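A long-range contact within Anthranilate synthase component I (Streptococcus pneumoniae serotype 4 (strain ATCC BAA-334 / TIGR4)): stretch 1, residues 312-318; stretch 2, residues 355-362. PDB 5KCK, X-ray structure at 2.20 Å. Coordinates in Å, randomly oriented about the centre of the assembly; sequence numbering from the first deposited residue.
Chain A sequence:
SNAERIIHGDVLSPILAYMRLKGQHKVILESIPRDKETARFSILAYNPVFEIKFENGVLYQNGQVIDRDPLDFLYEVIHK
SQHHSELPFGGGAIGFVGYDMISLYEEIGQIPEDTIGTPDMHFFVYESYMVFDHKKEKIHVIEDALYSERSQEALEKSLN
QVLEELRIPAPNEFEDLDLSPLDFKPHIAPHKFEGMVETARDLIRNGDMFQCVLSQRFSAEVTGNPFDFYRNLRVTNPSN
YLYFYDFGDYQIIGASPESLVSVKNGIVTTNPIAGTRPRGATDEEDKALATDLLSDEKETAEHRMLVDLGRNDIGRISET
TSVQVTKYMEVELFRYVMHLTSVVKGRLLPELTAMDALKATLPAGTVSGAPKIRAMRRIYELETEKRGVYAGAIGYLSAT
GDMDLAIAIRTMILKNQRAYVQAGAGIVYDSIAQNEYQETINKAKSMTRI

Stretch 1 (312-318) NDIGRIS
Stretch 2, residues 355-362: MDALKATL

How do the two backbones lie against each other? Residues 312-316 are helical, in a helix that begins earlier in the chain, with phi/psi from about -57/-51 at D313 to -68/-21 at R316; I317 (-120/14) and the extended S318 (-131/171) follow. Stretch 2 continues a helix that begins earlier in the chain, with phi/psi near -65/-40, relaxing to -74/-21 at A360 and -116/-19 at T361 before L362 (-85/128); M355 is a selenomethionine. The helix axes come within 9.2 Å, and their N-to-C directions make an angle of 144°, so the chains run roughly antiparallel. In register, D313 CA sits 5.6 Å from A360 CA, and I317 CA sits 7.1 Å from D356 CA. The contact is small, burying 267 Å² over both sides, and I317 and A360 contribute about half of it.

What do N312 and D313 bring to the contact? N312, chi1 t (178°), does not reach stretch 2, but its OD1 accepts a weak hydrogen bond from R316 NH1 at 2.8 Å and so helps hold the arginine in place. D313 points its CA-to-CB bond toward stretch 2, with chi1 m (-74°) and chi2 -16°. Its carboxylate is packed close to a carbonyl: D313 CG is 3.1 Å from A360 O, while D313 OD1 and OD2 lie 3.2 and 3.3 Å from A360 O. All three oxygens are acceptors, so no hydrogen bond joins them. D313 OD2 also approaches T361 CG2 at 4.1 Å. The threonine, chi1 p (55°), turns its hydroxyl back to its own helix, T361 OG1 donating to A357 O at 2.9 Å.

How is this cluster of oxygens accommodated? I314 (m, t) has its CA-to-CB bond away from stretch 2, and G315, without a side chain, makes no contact. R316, one helical turn after N312, supplies the positive charge. Its side chain follows m, t, m (-68°, -162°, -48°) with chi4 -82°, folding back over the turn so that R316 NH1 forms a salt bridge with D313 OD1 at 2.9 Å; R316 NH2 adds a weak hydrogen bond to D313 OD1 at 3.2 Å. The same NH2 reaches across the interface to A360 O at 3.1 Å. That hydrogen bond is weak, with an angle of 125° at the hydrogen, and it is the only one between the stretches; A360 O lies at the guanidinium edge, near its plane.

Where does the apolar packing lie? It centres on I317, buried, with chi1 p (61°) and chi2 t (171°) and its CA-to-CB bond toward stretch 2. I317 CD1 rests 3.6 Å from A357 CA and 4.0 Å from A357 CB, while I317 CG2 lies 4.1 Å from A360 CB and 4.1 Å from D356 O. A357 and A360, i and i+3 on the helix, have small side chains, and the isoleucine lies close to the backbone at A357. A360 is buried, its CA-to-CB bond toward stretch 1. The CA-to-CB bond of D356 also points toward stretch 1, but with chi1 m (-55°) and chi2 -70° the side chain's end leads away. S318 (m, -59°) stays out of reach, its OG donating to I314 O at 2.8 Å.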

# COMPACT_ATOMS: atom_id res chain seq x y z
N ASN A 312 20.13 -6.52 28.29
CA ASN A 312 20.37 -7.57 29.28
C ASN A 312 19.58 -8.84 28.97
O ASN A 312 20.12 -9.95 29.09
CB ASN A 312 20.05 -7.06 30.69
CG ASN A 312 20.26 -8.14 31.76
OD1 ASN A 312 19.30 -8.60 32.39
ND2 ASN A 312 21.51 -8.55 31.96
N ASP A 313 18.30 -8.71 28.60
CA ASP A 313 17.51 -9.89 28.25
C ASP A 313 18.17 -10.68 27.13
O ASP A 313 18.38 -11.90 27.24
CB ASP A 313 16.08 -9.49 27.84
CG ASP A 313 15.22 -9.09 29.03
OD1 ASP A 313 15.60 -9.39 30.19
OD2 ASP A 313 14.15 -8.47 28.81
N ILE A 314 18.53 -10.00 26.04
CA ILE A 314 19.20 -10.66 24.92
C ILE A 314 20.57 -11.17 25.34
O ILE A 314 20.97 -12.29 24.98
CB ILE A 314 19.27 -9.68 23.73
CG1 ILE A 314 17.86 -9.45 23.16
CG2 ILE A 314 20.24 -10.17 22.65
CD1 ILE A 314 17.81 -8.47 21.99
N GLY A 315 21.29 -10.40 26.15
CA GLY A 315 22.63 -10.80 26.57
C GLY A 315 22.65 -12.09 27.37
O GLY A 315 23.61 -12.85 27.28
N ARG A 316 21.59 -12.35 28.14
CA ARG A 316 21.53 -13.58 28.93
C ARG A 316 21.39 -14.83 28.08
O ARG A 316 21.71 -15.92 28.55
CB ARG A 316 20.36 -13.52 29.92
CG ARG A 316 20.53 -12.48 31.03
CD ARG A 316 19.59 -12.75 32.22
NE ARG A 316 18.20 -12.99 31.82
CZ ARG A 316 17.32 -12.03 31.55
NH1 ARG A 316 17.68 -10.75 31.63
NH2 ARG A 316 16.07 -12.34 31.21
N ILE A 317 20.92 -14.72 26.83
CA ILE A 317 20.68 -15.89 26.00
C ILE A 317 21.50 -15.88 24.73
O ILE A 317 21.22 -16.64 23.81
CB ILE A 317 19.18 -16.03 25.66
CG1 ILE A 317 18.71 -14.80 24.89
CG2 ILE A 317 18.34 -16.25 26.93
CD1 ILE A 317 17.31 -14.93 24.31
N SER A 318 22.52 -15.03 24.65
CA SER A 318 23.26 -14.86 23.40
C SER A 318 24.76 -14.93 23.65
O SER A 318 25.22 -14.96 24.80
CB SER A 318 22.92 -13.51 22.74
OG SER A 318 21.54 -13.40 22.45
N MSE A 355 12.01 -20.38 22.52
CA MSE A 355 11.36 -20.45 23.84
C MSE A 355 12.17 -19.71 24.90
O MSE A 355 11.61 -19.04 25.77
CB MSE A 355 11.15 -21.90 24.28
CG MSE A 355 10.34 -22.71 23.28
SE MSE A 355 8.50 -22.07 23.09
CE MSE A 355 8.71 -20.64 21.75
N ASP A 356 13.50 -19.83 24.83
CA ASP A 356 14.36 -19.08 25.74
C ASP A 356 14.26 -17.59 25.48
O ASP A 356 14.31 -16.80 26.43
CB ASP A 356 15.79 -19.59 25.62
CG ASP A 356 15.89 -21.10 25.85
OD1 ASP A 356 15.68 -21.52 27.01
OD2 ASP A 356 16.13 -21.86 24.88
N ALA A 357 14.08 -17.18 24.22
CA ALA A 357 13.85 -15.77 23.93
C ALA A 357 12.54 -15.31 24.54
O ALA A 357 12.45 -14.19 25.07
CB ALA A 357 13.84 -15.54 22.41
N LEU A 358 11.51 -16.16 24.48
CA LEU A 358 10.22 -15.81 25.06
C LEU A 358 10.32 -15.70 26.58
O LEU A 358 9.86 -14.73 27.17
CB LEU A 358 9.18 -16.85 24.65
CG LEU A 358 7.85 -16.80 25.40
CD1 LEU A 358 7.23 -15.44 25.21
CD2 LEU A 358 6.92 -17.87 24.87
N LYS A 359 10.95 -16.70 27.21
CA LYS A 359 11.07 -16.66 28.66
C LYS A 359 11.96 -15.52 29.12
O LYS A 359 11.78 -15.00 30.22
CB LYS A 359 11.59 -18.00 29.17
CG LYS A 359 10.58 -19.12 28.99
CD LYS A 359 10.89 -20.32 29.84
CE LYS A 359 11.94 -21.19 29.21
NZ LYS A 359 12.26 -22.33 30.10
N ALA A 360 12.92 -15.09 28.29
CA ALA A 360 13.81 -14.01 28.69
C ALA A 360 13.14 -12.64 28.66
O ALA A 360 13.63 -11.73 29.32
CB ALA A 360 15.05 -13.97 27.79
N THR A 361 12.03 -12.49 27.92
CA THR A 361 11.41 -11.19 27.72
C THR A 361 10.00 -11.06 28.30
O THR A 361 9.54 -9.93 28.48
CB THR A 361 11.33 -10.85 26.22
OG1 THR A 361 10.65 -11.90 25.52
CG2 THR A 361 12.71 -10.67 25.63
N LEU A 362 9.31 -12.16 28.58
CA LEU A 362 7.91 -12.09 28.99
C LEU A 362 7.82 -11.84 30.49
O LEU A 362 8.43 -12.59 31.27
CB LEU A 362 7.19 -13.39 28.63
CG LEU A 362 5.73 -13.55 29.05
CD1 LEU A 362 4.85 -12.75 28.13
CD2 LEU A 362 5.34 -15.02 29.04